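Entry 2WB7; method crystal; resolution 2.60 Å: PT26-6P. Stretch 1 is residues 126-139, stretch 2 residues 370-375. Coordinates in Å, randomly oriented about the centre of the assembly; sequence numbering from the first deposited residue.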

ATOM      1  N   THR A 126     -18.332  13.939 -10.621  1.00 43.82           N
ATOM      2  CA  THR A 126     -18.387  13.939  -9.172  1.00 43.77           C
ATOM      3  C   THR A 126     -17.386  12.947  -8.559  1.00 43.75           C
ATOM      4  O   THR A 126     -16.683  12.222  -9.265  1.00 43.85           O
ATOM      5  CB  THR A 126     -19.828  13.684  -8.662  1.00 43.56           C
ATOM      6  OG1 THR A 126     -19.928  14.105  -7.297  1.00 44.31           O
ATOM      7  CG2 THR A 126     -20.184  12.221  -8.758  1.00 43.11           C
ATOM      8  N   VAL A 127     -17.296  12.946  -7.236  1.00 43.91           N
ATOM      9  CA  VAL A 127     -16.408  12.044  -6.530  1.00 43.69           C
ATOM     10  C   VAL A 127     -17.256  11.199  -5.616  1.00 43.66           C
ATOM     11  O   VAL A 127     -18.155  11.714  -4.966  1.00 43.55           O
ATOM     12  CB  VAL A 127     -15.417  12.819  -5.666  1.00 43.67           C
ATOM     13  CG1 VAL A 127     -14.385  11.872  -5.072  1.00 43.50           C
ATOM     14  CG2 VAL A 127     -14.749  13.920  -6.482  1.00 43.13           C
HETATM   15  N   MSE A 128     -16.983   9.904  -5.568  1.00 43.97           N
HETATM   16  CA  MSE A 128     -17.757   9.009  -4.703  1.00 44.48           C
HETATM   17  C   MSE A 128     -16.875   8.101  -3.819  1.00 44.61           C
HETATM   18  O   MSE A 128     -15.640   8.117  -3.897  1.00 44.87           O
HETATM   19  CB  MSE A 128     -18.732   8.168  -5.535  1.00 44.42           C
HETATM   20  CG  MSE A 128     -19.822   8.992  -6.245  1.00 45.66           C
HETATM   21 SE   MSE A 128     -21.343   9.588  -5.119  1.00 47.31          SE
HETATM   22  CE  MSE A 128     -21.436  11.413  -5.758  1.00 46.53           C
ATOM     23  N   LYS A 129     -17.524   7.305  -2.979  1.00 44.41           N
ATOM     24  CA  LYS A 129     -16.813   6.398  -2.098  1.00 43.76           C
ATOM     25  C   LYS A 129     -17.753   5.352  -1.489  1.00 43.88           C
ATOM     26  O   LYS A 129     -18.856   5.677  -1.033  1.00 43.87           O
ATOM     27  CB  LYS A 129     -16.126   7.202  -1.001  1.00 43.49           C
ATOM     28  CG  LYS A 129     -15.242   6.376  -0.091  1.00 42.86           C
ATOM     29  CD  LYS A 129     -14.816   7.156   1.150  1.00 41.69           C
ATOM     30  CE  LYS A 129     -14.029   6.251   2.087  1.00 41.28           C
ATOM     31  NZ  LYS A 129     -13.923   6.812   3.451  1.00 40.03           N
ATOM     32  N   ALA A 130     -17.311   4.099  -1.488  1.00 43.85           N
ATOM     33  CA  ALA A 130     -18.069   3.011  -0.882  1.00 44.14           C
ATOM     34  C   ALA A 130     -18.171   3.137   0.645  1.00 44.52           C
ATOM     35  O   ALA A 130     -17.554   4.026   1.246  1.00 44.79           O
ATOM     36  CB  ALA A 130     -17.442   1.685  -1.255  1.00 44.02           C
ATOM     37  N   PRO A 131     -18.957   2.248   1.287  1.00 44.80           N
ATOM     38  CA  PRO A 131     -18.993   2.203   2.752  1.00 45.04           C
ATOM     39  C   PRO A 131     -17.599   1.929   3.355  1.00 45.12           C
ATOM     40  O   PRO A 131     -16.828   1.122   2.815  1.00 45.28           O
ATOM     41  CB  PRO A 131     -19.952   1.036   3.044  1.00 45.18           C
ATOM     42  CG  PRO A 131     -20.811   0.939   1.843  1.00 44.67           C
ATOM     43  CD  PRO A 131     -19.898   1.281   0.692  1.00 44.71           C
ATOM     44  N   ASP A 132     -17.297   2.594   4.467  1.00 44.87           N
ATOM     45  CA  ASP A 132     -15.972   2.541   5.066  1.00 44.60           C
ATOM     46  C   ASP A 132     -16.050   2.383   6.583  1.00 44.27           C
ATOM     47  O   ASP A 132     -16.138   3.372   7.307  1.00 44.33           O
ATOM     48  CB  ASP A 132     -15.226   3.829   4.723  1.00 45.02           C
ATOM     49  CG  ASP A 132     -13.738   3.743   4.988  1.00 44.97           C
ATOM     50  OD1 ASP A 132     -13.293   2.833   5.716  1.00 46.95           O
ATOM     51  OD2 ASP A 132     -13.012   4.593   4.457  1.00 45.12           O
ATOM     52  N   PRO A 133     -15.977   1.137   7.065  1.00 43.89           N
ATOM     53  CA  PRO A 133     -16.093   0.778   8.472  1.00 43.74           C
ATOM     54  C   PRO A 133     -14.947   1.281   9.359  1.00 43.88           C
ATOM     55  O   PRO A 133     -15.192   1.668  10.508  1.00 44.39           O
ATOM     56  CB  PRO A 133     -16.087  -0.750   8.450  1.00 43.88           C
ATOM     57  CG  PRO A 133     -16.180  -1.155   7.025  1.00 43.91           C
ATOM     58  CD  PRO A 133     -15.666  -0.023   6.221  1.00 43.89           C
ATOM     59  N   LEU A 134     -13.720   1.297   8.836  1.00 43.61           N
ATOM     60  CA  LEU A 134     -12.542   1.657   9.630  1.00 43.31           C
ATOM     61  C   LEU A 134     -12.240   3.169   9.779  1.00 43.17           C
ATOM     62  O   LEU A 134     -11.512   3.575  10.697  1.00 43.23           O
ATOM     63  CB  LEU A 134     -11.313   0.932   9.075  1.00 43.10           C
ATOM     64  CG  LEU A 134     -11.355  -0.572   9.293  1.00 43.06           C
ATOM     65  CD1 LEU A 134      -9.997  -1.211   9.023  1.00 43.04           C
ATOM     66  CD2 LEU A 134     -11.818  -0.856  10.720  1.00 43.61           C
ATOM     67  N   VAL A 135     -12.792   3.993   8.891  1.00 42.69           N
ATOM     68  CA  VAL A 135     -12.340   5.385   8.762  1.00 42.67           C
ATOM     69  C   VAL A 135     -12.242   6.166  10.079  1.00 42.69           C
ATOM     70  O   VAL A 135     -11.279   6.907  10.285  1.00 42.71           O
ATOM     71  CB  VAL A 135     -13.193   6.192   7.727  1.00 42.65           C
ATOM     72  CG1 VAL A 135     -14.636   6.231   8.151  1.00 42.75           C
ATOM     73  CG2 VAL A 135     -12.668   7.610   7.573  1.00 42.26           C
ATOM     74  N   TYR A 136     -13.223   6.018  10.965  1.00 42.60           N
ATOM     75  CA  TYR A 136     -13.224   6.813  12.198  1.00 42.72           C
ATOM     76  C   TYR A 136     -12.308   6.238  13.265  1.00 42.12           C
ATOM     77  O   TYR A 136     -11.737   6.970  14.074  1.00 41.95           O
ATOM     78  CB  TYR A 136     -14.633   6.969  12.759  1.00 43.33           C
ATOM     79  CG  TYR A 136     -15.573   7.673  11.817  1.00 45.50           C
ATOM     80  CD1 TYR A 136     -15.189   8.844  11.163  1.00 47.90           C
ATOM     81  CD2 TYR A 136     -16.848   7.178  11.583  1.00 47.70           C
ATOM     82  CE1 TYR A 136     -16.053   9.500  10.289  1.00 49.51           C
ATOM     83  CE2 TYR A 136     -17.721   7.826  10.718  1.00 49.88           C
ATOM     84  CZ  TYR A 136     -17.316   8.984  10.072  1.00 51.05           C
ATOM     85  OH  TYR A 136     -18.176   9.626   9.199  1.00 53.51           O
ATOM     86  N   GLN A 137     -12.167   4.922  13.264  1.00 41.44           N
ATOM     87  CA  GLN A 137     -11.236   4.281  14.172  1.00 40.94           C
ATOM     88  C   GLN A 137      -9.814   4.668  13.823  1.00 40.31           C
ATOM     89  O   GLN A 137      -8.967   4.810  14.702  1.00 40.39           O
ATOM     90  CB  GLN A 137     -11.381   2.780  14.075  1.00 41.08           C
ATOM     91  CG  GLN A 137     -12.811   2.353  14.063  1.00 42.44           C
ATOM     92  CD  GLN A 137     -12.944   0.899  14.375  1.00 43.99           C
ATOM     93  OE1 GLN A 137     -12.544   0.458  15.451  1.00 44.93           O
ATOM     94  NE2 GLN A 137     -13.502   0.131  13.438  1.00 44.05           N
ATOM     95  N   ILE A 138      -9.549   4.812  12.529  1.00 39.49           N
ATOM     96  CA  ILE A 138      -8.232   5.220  12.082  1.00 38.58           C
ATOM     97  C   ILE A 138      -8.023   6.669  12.461  1.00 38.41           C
ATOM     98  O   ILE A 138      -6.957   7.048  12.957  1.00 38.16           O
ATOM     99  CB  ILE A 138      -8.075   5.057  10.581  1.00 38.43           C
ATOM    100  CG1 ILE A 138      -8.296   3.599  10.199  1.00 38.54           C
ATOM    101  CG2 ILE A 138      -6.697   5.468  10.156  1.00 37.21           C
ATOM    102  CD1 ILE A 138      -7.204   2.699  10.668  1.00 38.78           C
ATOM    103  N   ARG A 139      -9.055   7.478  12.256  1.00 38.19           N
ATOM    104  CA  ARG A 139      -8.981   8.872  12.666  1.00 38.28           C
ATOM    105  C   ARG A 139      -8.663   9.002  14.161  1.00 38.27           C
ATOM    106  O   ARG A 139      -7.830   9.815  14.544  1.00 38.48           O
ATOM    107  CB  ARG A 139     -10.258   9.637  12.315  1.00 38.15           C
ATOM    108  CG  ARG A 139     -10.073  11.126  12.385  1.00 38.61           C
ATOM    109  CD  ARG A 139     -11.326  11.850  12.787  1.00 41.45           C
ATOM    110  NE  ARG A 139     -12.067  11.132  13.821  1.00 44.91           N
ATOM    111  CZ  ARG A 139     -13.313  10.676  13.672  1.00 45.72           C
ATOM    112  NH1 ARG A 139     -13.959  10.880  12.531  1.00 46.38           N
ATOM    113  NH2 ARG A 139     -13.917  10.020  14.656  1.00 44.94           N
ATOM    114  N   LYS A 370     -17.302  17.316   2.089  1.00 41.98           N
ATOM    115  CA  LYS A 370     -15.933  16.835   2.363  1.00 41.37           C
ATOM    116  C   LYS A 370     -15.860  15.349   2.712  1.00 40.65           C
ATOM    117  O   LYS A 370     -16.389  14.938   3.732  1.00 40.88           O
ATOM    118  CB  LYS A 370     -15.296  17.669   3.470  1.00 41.60           C
ATOM    119  CG  LYS A 370     -14.666  18.927   2.955  1.00 42.52           C
ATOM    120  CD  LYS A 370     -14.685  20.007   3.994  1.00 45.81           C
ATOM    121  CE  LYS A 370     -14.414  21.375   3.359  1.00 49.91           C
ATOM    122  NZ  LYS A 370     -15.463  21.822   2.349  1.00 51.26           N
ATOM    123  N   ILE A 371     -15.199  14.554   1.867  1.00 39.68           N
ATOM    124  CA  ILE A 371     -15.167  13.091   2.023  1.00 39.03           C
ATOM    125  C   ILE A 371     -13.874  12.584   2.694  1.00 38.86           C
ATOM    126  O   ILE A 371     -12.779  12.742   2.144  1.00 38.59           O
ATOM    127  CB  ILE A 371     -15.301  12.388   0.655  1.00 38.73           C
ATOM    128  CG1 ILE A 371     -16.557  12.851  -0.066  1.00 39.02           C
ATOM    129  CG2 ILE A 371     -15.348  10.899   0.813  1.00 38.27           C
ATOM    130  CD1 ILE A 371     -16.760  12.186  -1.400  1.00 37.40           C
ATOM    131  N   PRO A 372     -14.000  11.941   3.873  1.00 38.43           N
ATOM    132  CA  PRO A 372     -12.834  11.523   4.656  1.00 38.00           C
ATOM    133  C   PRO A 372     -12.155  10.283   4.073  1.00 37.61           C
ATOM    134  O   PRO A 372     -12.832   9.296   3.778  1.00 38.24           O
ATOM    135  CB  PRO A 372     -13.433  11.181   6.027  1.00 37.89           C
ATOM    136  CG  PRO A 372     -14.909  11.493   5.932  1.00 38.39           C
ATOM    137  CD  PRO A 372     -15.253  11.489   4.490  1.00 38.19           C
ATOM    138  N   ILE A 373     -10.839  10.322   3.903  1.00 36.32           N
ATOM    139  CA  ILE A 373     -10.121   9.135   3.466  1.00 35.40           C
ATOM    140  C   ILE A 373      -8.965   8.855   4.410  1.00 35.27           C
ATOM    141  O   ILE A 373      -8.461   9.776   5.080  1.00 35.85           O
ATOM    142  CB  ILE A 373      -9.579   9.280   2.050  1.00 35.14           C
ATOM    143  CG1 ILE A 373      -8.849  10.609   1.906  1.00 34.48           C
ATOM    144  CG2 ILE A 373     -10.713   9.171   1.042  1.00 35.00           C
ATOM    145  CD1 ILE A 373      -8.170  10.759   0.585  1.00 34.47           C
ATOM    146  N   TRP A 374      -8.557   7.588   4.478  1.00 33.94           N
ATOM    147  CA  TRP A 374      -7.456   7.198   5.324  1.00 32.87           C
ATOM    148  C   TRP A 374      -6.540   6.236   4.594  1.00 32.42           C
ATOM    149  O   TRP A 374      -6.964   5.532   3.671  1.00 32.04           O
ATOM    150  CB  TRP A 374      -7.971   6.552   6.613  1.00 33.05           C
ATOM    151  CG  TRP A 374      -8.689   5.254   6.400  1.00 31.53           C
ATOM    152  CD1 TRP A 374     -10.008   5.090   6.132  1.00 30.70           C
ATOM    153  CD2 TRP A 374      -8.115   3.942   6.424  1.00 29.77           C
ATOM    154  NE1 TRP A 374     -10.300   3.754   6.006  1.00 30.10           N
ATOM    155  CE2 TRP A 374      -9.155   3.029   6.176  1.00 28.69           C
ATOM    156  CE3 TRP A 374      -6.819   3.452   6.624  1.00 29.22           C
ATOM    157  CZ2 TRP A 374      -8.948   1.658   6.125  1.00 28.19           C
ATOM    158  CZ3 TRP A 374      -6.615   2.079   6.576  1.00 27.89           C
ATOM    159  CH2 TRP A 374      -7.675   1.202   6.331  1.00 27.77           C
ATOM    160  N   LEU A 375      -5.277   6.224   5.011  1.00 31.86           N
ATOM    161  CA  LEU A 375      -4.310   5.247   4.520  1.00 31.24           C
ATOM    162  C   LEU A 375      -3.491   4.679   5.678  1.00 31.23           C
ATOM    163  O   LEU A 375      -3.141   5.392   6.640  1.00 31.07           O
ATOM    164  CB  LEU A 375      -3.376   5.860   3.481  1.00 31.02           C
ATOM    165  CG  LEU A 375      -2.440   4.866   2.779  1.00 30.24           C
ATOM    166  CD1 LEU A 375      -3.193   4.026   1.797  1.00 28.74           C
ATOM    167  CD2 LEU A 375      -1.348   5.613   2.045  1.00 31.17           C
TER
HETATM  168  O   HOH W   1     -10.827   5.808   3.038  1.00 36.71           O

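The indole of W374, the residue most covered by the opposing stretch, anchors the apolar centre of the contact. I138, on the helix that includes residues 135-139, lays its CG1 over one face of the ring, 4.0 Å from the centroid of the six-membered ring and 19° off the normal, a CH-pi contact. L134 CB lies 3.9 Å from W374 CZ2, and V135 CB lies 3.7 Å from W374 CD1. V135 also reaches back along the strand, its CG2 4.0 Å from P372 CB. The helix crosses strand 370-375 at 66°, with axes 8.5 Å apart.

Strand 126-129 runs at 48° to the second strand, 8.8 Å away at closest approach; no backbone hydrogen bonds link the two, and side chains fill the gap. I371 sends CD1 to within 4.4 Å of V127 CG1, while its CG2 packs 3.8 Å from CD of the extended K129 chain.

That aliphatic stem delivers the K129 ammonium to the polar edge, where NZ donates to P372 O (2.7 Å) and forms a salt bridge with D132 OD2 (2.6 Å). D132 in turn accepts a nearly linear hydrogen bond at OD1 from W374 NE1 (3.1 Å), satisfying the indole NH at the ring edge. Water 1 completes the network, donating to D132 OD2 (2.9 Å) and accepting from W374 N (3.2 Å).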